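Amide synthase (Vibrio cholerae, PDB 1L5A) serves as a stand-alone nonribosomal peptide synthetase condensation enzyme, an amide synthase that probably joins an acyl group to an amine in vibriobactin biosynthesis. Local coordinates at residues A[22-27]-A[121-126]; A[162-167]-A[265-270]; A[358-363]-A[382-387]. All blocks are in the same frame, centred on the assembly; numbering follows the deposited sequence.

Contact 1: residues A[22-27]-A[121-126]; sequences TVAHSL and YTRAHH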
loop_
_atom_site.group_PDB
_atom_site.type_symbol
_atom_site.label_atom_id
_atom_site.label_comp_id
_atom_site.label_asym_id
_atom_site.label_seq_id
_atom_site.Cartn_x
_atom_site.Cartn_y
_atom_site.Cartn_z
ATOM N N THR A 22 30.051 10.605 15.869
ATOM C CA THR A 22 30.095 9.377 16.645
ATOM C C THR A 22 28.860 9.280 17.532
ATOM O O THR A 22 28.263 10.290 17.892
ATOM C CB THR A 22 31.325 9.354 17.567
ATOM O OG1 THR A 22 32.525 9.415 16.783
ATOM C CG2 THR A 22 31.334 8.100 18.407
ATOM N N VAL A 23 28.476 8.060 17.877
ATOM C CA VAL A 23 27.339 7.843 18.762
ATOM C C VAL A 23 27.815 6.881 19.850
ATOM O O VAL A 23 28.178 5.730 19.577
ATOM C CB VAL A 23 26.140 7.195 18.031
ATOM C CG1 VAL A 23 24.894 7.301 18.895
ATOM C CG2 VAL A 23 25.914 7.859 16.702
ATOM N N ALA A 24 27.841 7.354 21.083
ATOM C CA ALA A 24 28.273 6.501 22.177
ATOM C C ALA A 24 27.360 6.630 23.384
ATOM O O ALA A 24 26.964 7.737 23.777
ATOM C CB ALA A 24 29.733 6.821 22.574
ATOM N N HIS A 25 27.001 5.483 23.950
ATOM C CA HIS A 25 26.162 5.441 25.139
ATOM C C HIS A 25 26.846 4.585 26.200
ATOM O O HIS A 25 27.632 3.698 25.892
ATOM C CB HIS A 25 24.795 4.826 24.838
ATOM C CG HIS A 25 23.871 5.714 24.067
ATOM N ND1 HIS A 25 22.502 5.666 24.221
ATOM C CD2 HIS A 25 24.110 6.652 23.117
ATOM C CE1 HIS A 25 21.936 6.535 23.403
ATOM N NE2 HIS A 25 22.889 7.146 22.721
ATOM N N SER A 26 26.565 4.867 27.457
ATOM C CA SER A 26 27.115 4.056 28.515
ATOM C C SER A 26 25.919 3.652 29.343
ATOM O O SER A 26 25.003 4.451 29.579
ATOM C CB SER A 26 28.122 4.831 29.365
ATOM O OG SER A 26 27.486 5.809 30.150
ATOM N N LEU A 27 25.910 2.389 29.745
ATOM C CA LEU A 27 24.833 1.866 30.565
ATOM C C LEU A 27 25.454 1.474 31.891
ATOM O O LEU A 27 26.491 0.798 31.938
ATOM C CB LEU A 27 24.195 0.651 29.886
ATOM C CG LEU A 27 23.490 0.909 28.547
ATOM C CD1 LEU A 27 22.874 -0.387 28.036
ATOM C CD2 LEU A 27 22.417 1.984 28.722
ATOM N N TYR A 121 29.541 -0.068 27.632
ATOM C CA TYR A 121 29.859 1.026 26.745
ATOM C C TYR A 121 29.682 0.566 25.303
ATOM O O TYR A 121 30.297 -0.409 24.861
ATOM C CB TYR A 121 31.308 1.492 26.976
ATOM C CG TYR A 121 31.819 2.483 25.960
ATOM C CD1 TYR A 121 31.356 3.810 25.933
ATOM C CD2 TYR A 121 32.765 2.103 25.018
ATOM C CE1 TYR A 121 31.838 4.734 24.979
ATOM C CE2 TYR A 121 33.254 3.010 24.064
ATOM C CZ TYR A 121 32.789 4.319 24.052
ATOM O OH TYR A 121 33.294 5.189 23.110
ATOM N N THR A 122 28.841 1.290 24.575
ATOM C CA THR A 122 28.565 0.991 23.179
ATOM C C THR A 122 28.895 2.207 22.327
ATOM O O THR A 122 28.457 3.304 22.630
ATOM C CB THR A 122 27.089 0.674 23.004
ATOM O OG1 THR A 122 26.751 -0.414 23.865
ATOM C CG2 THR A 122 26.779 0.310 21.552
ATOM N N ARG A 123 29.661 2.019 21.265
ATOM C CA ARG A 123 29.991 3.125 20.387
ATOM C C ARG A 123 29.917 2.741 18.932
ATOM O O ARG A 123 30.366 1.668 18.530
ATOM C CB ARG A 123 31.398 3.641 20.620
ATOM C CG ARG A 123 31.901 4.475 19.436
ATOM C CD ARG A 123 33.361 4.237 19.179
ATOM N NE ARG A 123 33.576 3.531 17.926
ATOM C CZ ARG A 123 34.707 2.921 17.595
ATOM N NH1 ARG A 123 35.742 2.926 18.429
ATOM N NH2 ARG A 123 34.799 2.293 16.430
ATOM N N ALA A 124 29.398 3.663 18.137
ATOM C CA ALA A 124 29.283 3.450 16.710
ATOM C C ALA A 124 29.437 4.784 16.008
ATOM O O ALA A 124 29.441 5.829 16.627
ATOM C CB ALA A 124 27.912 2.846 16.394
ATOM N N HIS A 125 29.590 4.747 14.701
ATOM C CA HIS A 125 29.665 5.975 13.934
ATOM C C HIS A 125 28.249 6.236 13.405
ATOM O O HIS A 125 27.515 5.307 13.057
ATOM C CB HIS A 125 30.639 5.810 12.781
ATOM C CG HIS A 125 30.901 7.075 12.042
ATOM N ND1 HIS A 125 29.993 7.622 11.163
ATOM C CD2 HIS A 125 31.960 7.918 12.068
ATOM C CE1 HIS A 125 30.484 8.748 10.677
ATOM N NE2 HIS A 125 31.676 8.951 11.211
ATOM N N HIS A 126 27.856 7.497 13.350
ATOM C CA HIS A 126 26.531 7.838 12.862
ATOM C C HIS A 126 26.198 7.257 11.480
ATOM O O HIS A 126 25.033 7.196 11.092
ATOM C CB HIS A 126 26.400 9.350 12.812
ATOM C CG HIS A 126 25.264 9.878 13.615
ATOM N ND1 HIS A 126 23.963 9.860 13.160
ATOM C CD2 HIS A 126 25.227 10.412 14.858
ATOM C CE1 HIS A 126 23.172 10.361 14.091
ATOM N NE2 HIS A 126 23.914 10.701 15.131
HETATM O O HOH W 1 25.983 1.120 25.954
#
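Val23 and Ala124 face each other as an antiparallel hydrogen-bonded pair: Val23 N gives its hydrogen to Ala124 O at 2.7 Å, and Ala124 N returns one to Val23 O at 2.8 Å. The pattern recurs two residues on, where His25 N donates to Thr122 O (2.9 Å) and Thr122 N to His25 O in a nearly straight bond (175°). A water joins His25 O to Thr122 OG1, giving this threonine a polar partner beside the strand.

The side chains divide between two faces. On one, the small methyl of Ala24 suits a place beside a large ring, its CB lying 3.8 Å from Tyr121 CE1. Thr22 CG2, anti to its backbone N, rests on the aliphatic CG of Arg123 (3.8 Å), whose guanidinium leads away to a salt bridge with Asp93; Tyr121 OH bonds to the same carboxylate. On the other face, Val23 CG2 meets His126 at CD2, the two side chains crossing at about a right angle. His125 and His126 are the histidine pair of the HHxxxDG signature of condensation domains, so the signature starts at the end of strand 117-125.

Beyond this pair, helix 82-94 packs on the Ala24 and Tyr121 face, helix 131-150 touches His25 and Thr122 through Met134 and Phe137 while Glu138 holds His25 ND1, and strand 348-356 bonds to the far edge of strand 22-30.

Contact 2: residues A[162-167]-A[265-270]; sequences QSYLEE and GSVAAN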
loop_
_atom_site.group_PDB
_atom_site.type_symbol
_atom_site.label_atom_id
_atom_site.label_comp_id
_atom_site.label_asym_id
_atom_site.label_seq_id
_atom_site.Cartn_x
_atom_site.Cartn_y
_atom_site.Cartn_z
ATOM N N GLN A 162 20.116 -6.557 4.594
ATOM C CA GLN A 162 19.820 -6.792 3.185
ATOM C C GLN A 162 18.323 -6.671 2.883
ATOM O O GLN A 162 17.931 -6.271 1.782
ATOM C CB GLN A 162 20.316 -8.183 2.773
ATOM C CG GLN A 162 20.077 -8.543 1.300
ATOM C CD GLN A 162 20.772 -7.589 0.343
ATOM O OE1 GLN A 162 21.848 -7.071 0.640
ATOM N NE2 GLN A 162 20.167 -7.368 -0.820
ATOM N N SER A 163 17.480 -7.023 3.844
ATOM C CA SER A 163 16.046 -6.905 3.606
ATOM C C SER A 163 15.699 -5.422 3.480
ATOM O O SER A 163 14.841 -5.045 2.668
ATOM C CB SER A 163 15.240 -7.535 4.743
ATOM O OG SER A 163 15.370 -8.947 4.743
ATOM N N TYR A 164 16.362 -4.587 4.282
ATOM C CA TYR A 164 16.129 -3.149 4.227
ATOM C C TYR A 164 16.637 -2.601 2.884
ATOM O O TYR A 164 15.963 -1.811 2.223
ATOM C CB TYR A 164 16.838 -2.434 5.382
ATOM C CG TYR A 164 16.832 -0.930 5.261
ATOM C CD1 TYR A 164 15.647 -0.203 5.402
ATOM C CD2 TYR A 164 17.987 -0.239 4.906
ATOM C CE1 TYR A 164 15.615 1.172 5.177
ATOM C CE2 TYR A 164 17.965 1.139 4.677
ATOM C CZ TYR A 164 16.774 1.836 4.806
ATOM O OH TYR A 164 16.735 3.175 4.502
ATOM N N LEU A 165 17.817 -3.025 2.460
ATOM C CA LEU A 165 18.320 -2.522 1.200
ATOM C C LEU A 165 17.328 -2.797 0.099
ATOM O O LEU A 165 17.039 -1.921 -0.720
ATOM C CB LEU A 165 19.654 -3.163 0.852
ATOM C CG LEU A 165 20.776 -2.688 1.755
ATOM C CD1 LEU A 165 22.070 -3.230 1.207
ATOM C CD2 LEU A 165 20.798 -1.150 1.807
ATOM N N GLU A 166 16.816 -4.023 0.077
ATOM C CA GLU A 166 15.845 -4.407 -0.939
ATOM C C GLU A 166 14.611 -3.516 -0.874
ATOM O O GLU A 166 14.149 -2.987 -1.891
ATOM C CB GLU A 166 15.433 -5.855 -0.748
ATOM C CG GLU A 166 16.427 -6.850 -1.288
ATOM C CD GLU A 166 16.202 -8.230 -0.709
ATOM O OE1 GLU A 166 15.119 -8.463 -0.096
ATOM O OE2 GLU A 166 17.111 -9.072 -0.871
ATOM N N GLU A 167 14.081 -3.344 0.329
ATOM C CA GLU A 167 12.912 -2.505 0.488
ATOM C C GLU A 167 13.230 -1.089 -0.031
ATOM O O GLU A 167 12.470 -0.533 -0.831
ATOM C CB GLU A 167 12.478 -2.486 1.965
ATOM C CG GLU A 167 11.128 -1.846 2.212
ATOM C CD GLU A 167 10.855 -1.646 3.676
ATOM O OE1 GLU A 167 10.282 -2.546 4.320
ATOM O OE2 GLU A 167 11.240 -0.583 4.200
ATOM N N GLY A 265 6.068 1.687 9.343
ATOM C CA GLY A 265 5.641 0.784 8.292
ATOM C C GLY A 265 6.751 0.116 7.505
ATOM O O GLY A 265 6.490 -0.465 6.462
ATOM N N SER A 266 7.985 0.151 8.007
ATOM C CA SER A 266 9.106 -0.435 7.280
ATOM C C SER A 266 9.854 -1.536 8.019
ATOM O O SER A 266 9.827 -1.628 9.249
ATOM C CB SER A 266 10.102 0.664 6.901
ATOM O OG SER A 266 11.335 0.118 6.463
ATOM N N VAL A 267 10.552 -2.362 7.259
ATOM C CA VAL A 267 11.313 -3.433 7.872
ATOM C C VAL A 267 12.448 -2.824 8.700
ATOM O O VAL A 267 13.065 -3.492 9.524
ATOM C CB VAL A 267 11.857 -4.385 6.795
ATOM C CG1 VAL A 267 12.975 -3.713 6.016
ATOM C CG2 VAL A 267 12.282 -5.693 7.436
ATOM N N ALA A 268 12.695 -1.536 8.491
ATOM C CA ALA A 268 13.734 -0.824 9.220
ATOM C C ALA A 268 13.329 -0.784 10.685
ATOM O O ALA A 268 14.140 -0.478 11.559
ATOM C CB ALA A 268 13.886 0.614 8.672
ATOM N N ALA A 269 12.064 -1.082 10.958
ATOM C CA ALA A 269 11.600 -1.067 12.336
ATOM C C ALA A 269 12.250 -2.215 13.084
ATOM O O ALA A 269 12.205 -2.266 14.312
ATOM C CB ALA A 269 10.100 -1.201 12.396
ATOM N N ASN A 270 12.847 -3.134 12.331
ATOM C CA ASN A 270 13.516 -4.285 12.914
ATOM C C ASN A 270 14.915 -4.426 12.351
ATOM O O ASN A 270 15.420 -5.533 12.221
ATOM C CB ASN A 270 12.743 -5.571 12.620
ATOM C CG ASN A 270 11.305 -5.478 13.025
ATOM O OD1 ASN A 270 10.427 -5.290 12.183
ATOM N ND2 ASN A 270 11.047 -5.581 14.325
#
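Glu167 of helix 161-172 reaches the Ser266 hydroxyl and the Val267 N-H in a polar contact between a helix and a loop, partly buried and flanked by a small apolar patch. The loop, which joins strands 255-260 and 277-282, makes a short 3-10 turn at residues 267-269; Ser266 just before it and Val267 and Ala268 within it meet the helix.

The carboxylate divides its work between its two oxygens. OE1 takes the N-H of Val267 at 3.0 Å, nearly straight at 163°, through its syn lone pair. OE2 accepts from the hydroxyl of Ser266; the modelled separation is doubtfully short, so the partnership means more than its length. Glu167 has CG anti to its backbone N (chi1 -170°) and continues extended, the reach a glutamate needs to span from a helix to a neighbouring turn. Arg310 forms a salt bridge with OE2, which would be expected to favour the charged carboxylate.

Beside the polar grip lies the apolar patch. Val267 and Glu167 slide past each other in opposite directions, and one valine methyl, CG1, lies against both the carboxylate oxygen OE1 and the helix backbone, 3.7 Å from Tyr164 CA, with Tyr164 CB slightly farther off. Next to it, the Ala268 methyl lies 3.8 Å from Tyr164 CD1, its small size matching a position against a broad ring. Leu2 and Met275 also touch that tyrosine.

Ser266 OG also lies where it can accept from the N-H of Ala268, fitting an ST turn, although Ala268 N is less surely placed. The loop's position between these two strands is consistent with the floor loop, one of the segments that link the two halves of condensation domains.

Contact 3: residues A[358-363]-A[382-387]; sequences SAEGIN and LASYPQ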
loop_
_atom_site.group_PDB
_atom_site.type_symbol
_atom_site.label_atom_id
_atom_site.label_comp_id
_atom_site.label_asym_id
_atom_site.label_seq_id
_atom_site.Cartn_x
_atom_site.Cartn_y
_atom_site.Cartn_z
ATOM N N SER A 358 27.217 16.422 16.093
ATOM C CA SER A 358 27.647 17.792 16.292
ATOM C C SER A 358 26.466 18.755 16.301
ATOM O O SER A 358 25.537 18.641 15.493
ATOM C CB SER A 358 28.649 18.169 15.198
ATOM O OG SER A 358 28.229 17.648 13.948
ATOM N N ALA A 359 26.516 19.701 17.232
ATOM C CA ALA A 359 25.458 20.690 17.381
ATOM C C ALA A 359 25.586 21.780 16.324
ATOM O O ALA A 359 26.665 22.333 16.129
ATOM C CB ALA A 359 25.521 21.304 18.786
ATOM N N GLU A 360 24.493 22.082 15.635
ATOM C CA GLU A 360 24.520 23.123 14.623
ATOM C C GLU A 360 23.253 23.956 14.810
ATOM O O GLU A 360 22.166 23.408 14.938
ATOM C CB GLU A 360 24.573 22.491 13.235
ATOM C CG GLU A 360 25.288 23.329 12.189
ATOM C CD GLU A 360 25.575 22.548 10.903
ATOM O OE1 GLU A 360 26.203 21.464 10.992
ATOM O OE2 GLU A 360 25.175 23.021 9.807
ATOM N N GLY A 361 23.394 25.278 14.850
ATOM C CA GLY A 361 22.236 26.130 15.049
ATOM C C GLY A 361 21.706 25.992 16.465
ATOM O O GLY A 361 22.470 25.783 17.401
ATOM N N ILE A 362 20.403 26.148 16.648
ATOM C CA ILE A 362 19.830 25.987 17.967
ATOM C C ILE A 362 18.943 24.737 17.922
ATOM O O ILE A 362 18.311 24.438 16.907
ATOM C CB ILE A 362 19.009 27.208 18.381
ATOM C CG1 ILE A 362 18.604 27.069 19.856
ATOM C CG2 ILE A 362 17.794 27.342 17.483
ATOM C CD1 ILE A 362 17.845 28.230 20.412
ATOM N N ASN A 363 18.915 24.004 19.025
ATOM C CA ASN A 363 18.172 22.752 19.119
ATOM C C ASN A 363 17.284 22.697 20.378
ATOM O O ASN A 363 17.729 23.025 21.487
ATOM C CB ASN A 363 19.196 21.619 19.148
ATOM C CG ASN A 363 18.580 20.248 18.982
ATOM O OD1 ASN A 363 18.654 19.650 17.900
ATOM N ND2 ASN A 363 17.978 19.727 20.053
ATOM N N LEU A 382 27.472 27.945 19.509
ATOM C CA LEU A 382 27.830 29.353 19.367
ATOM C C LEU A 382 28.601 29.710 18.097
ATOM O O LEU A 382 28.651 30.875 17.712
ATOM C CB LEU A 382 28.577 29.831 20.620
ATOM C CG LEU A 382 27.670 29.735 21.859
ATOM C CD1 LEU A 382 28.276 30.471 23.041
ATOM C CD2 LEU A 382 26.309 30.343 21.524
ATOM N N ALA A 383 29.162 28.707 17.430
ATOM C CA ALA A 383 29.911 28.932 16.199
ATOM C C ALA A 383 28.982 29.024 14.982
ATOM O O ALA A 383 29.422 29.333 13.878
ATOM C CB ALA A 383 30.911 27.807 15.995
ATOM N N SER A 384 27.701 28.744 15.177
ATOM C CA SER A 384 26.753 28.809 14.068
ATOM C C SER A 384 25.383 29.293 14.535
ATOM O O SER A 384 24.380 29.098 13.846
ATOM C CB SER A 384 26.600 27.431 13.412
ATOM O OG SER A 384 26.049 26.491 14.330
ATOM N N TYR A 385 25.335 29.908 15.714
ATOM C CA TYR A 385 24.075 30.412 16.241
ATOM C C TYR A 385 24.406 31.452 17.299
ATOM O O TYR A 385 25.176 31.195 18.206
ATOM C CB TYR A 385 23.255 29.277 16.847
ATOM C CG TYR A 385 21.856 29.707 17.187
ATOM C CD1 TYR A 385 20.881 29.830 16.190
ATOM C CD2 TYR A 385 21.519 30.077 18.487
ATOM C CE1 TYR A 385 19.600 30.316 16.482
ATOM C CE2 TYR A 385 20.240 30.570 18.784
ATOM C CZ TYR A 385 19.291 30.683 17.771
ATOM O OH TYR A 385 18.033 31.161 18.055
ATOM N N PRO A 386 23.820 32.651 17.192
ATOM C CA PRO A 386 24.071 33.743 18.142
ATOM C C PRO A 386 23.762 33.429 19.594
ATOM O O PRO A 386 22.649 33.036 19.934
ATOM C CB PRO A 386 23.221 34.873 17.588
ATOM C CG PRO A 386 22.084 34.133 16.946
ATOM C CD PRO A 386 22.778 33.029 16.226
ATOM N N GLN A 387 24.761 33.622 20.448
ATOM C CA GLN A 387 24.606 33.354 21.866
ATOM C C GLN A 387 23.468 34.088 22.548
ATOM O O GLN A 387 22.793 33.517 23.396
ATOM C CB GLN A 387 25.893 33.659 22.633
ATOM C CG GLN A 387 25.673 33.562 24.145
ATOM C CD GLN A 387 26.908 33.846 24.959
ATOM O OE1 GLN A 387 27.636 34.800 24.689
ATOM N NE2 GLN A 387 27.142 33.028 25.982
#
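Tyr385 carries CG anti to its backbone N (chi1 -170°), which starts its ring toward Ile362; there chi1 (-172°) sets CG1 anti to the backbone N and leaves CG2 between that N and the carbonyl carbon. The two meet in a CH-pi contact at the base of the beta hairpin of strands 362-368 and 374-381, in the four-stranded sheet: residues 358-363 lead into the first strand, and residues 382-387 carry the chain from the end of the second to helix 387-409.

Ile362 CB lies over the centre of the Tyr385 ring, 3.5 Å from the centroid and only 10° off the ring normal. Its branches spread across the same face, CG2 toward CE1 and CD1 toward CE2, so a beta-branched residue covers more of the ring than one carbon could. Pro386 CD lies against the opposite face, toward the rim, so the ring is sandwiched just before the helix, where Pro386 occupies the N-cap position. Ile378 and His393 also touch Ile362.

Gly361 suits its place because its positive phi is readily adopted by glycine, and its backbone passes close to the tyrosine: Gly361 O is 3.6 Å from Tyr385 CB. A short polar side chain completes the contact. Ser384 OG is also bonded to Asp381, which would help fix the hydroxyl's orientation, and accepts the N-H of Gly361 at 3.0 Å, almost straight at 174°.

Contacts 1 and 3 are buried, whereas contact 2 is only partly so and lies farthest from the centre of the chain. They hold different elements: contact 1 joins neighbouring strands of the five-stranded sheet, contact 2 ties a helix to a loop, and contact 3 fastens the turn after one strand to the start of its neighbour in the four-stranded sheet. Chemistry follows place: paired backbone bonds dominate contact 1, a carboxylate carries contact 2, and an aromatic face with one serine bond carries contact 3. Contacts 1 and 3 come within about 6 Å at their nearest atoms, while the centres of contacts 2 and 3 are about 34 Å apart, on opposite sides of the chain's centre.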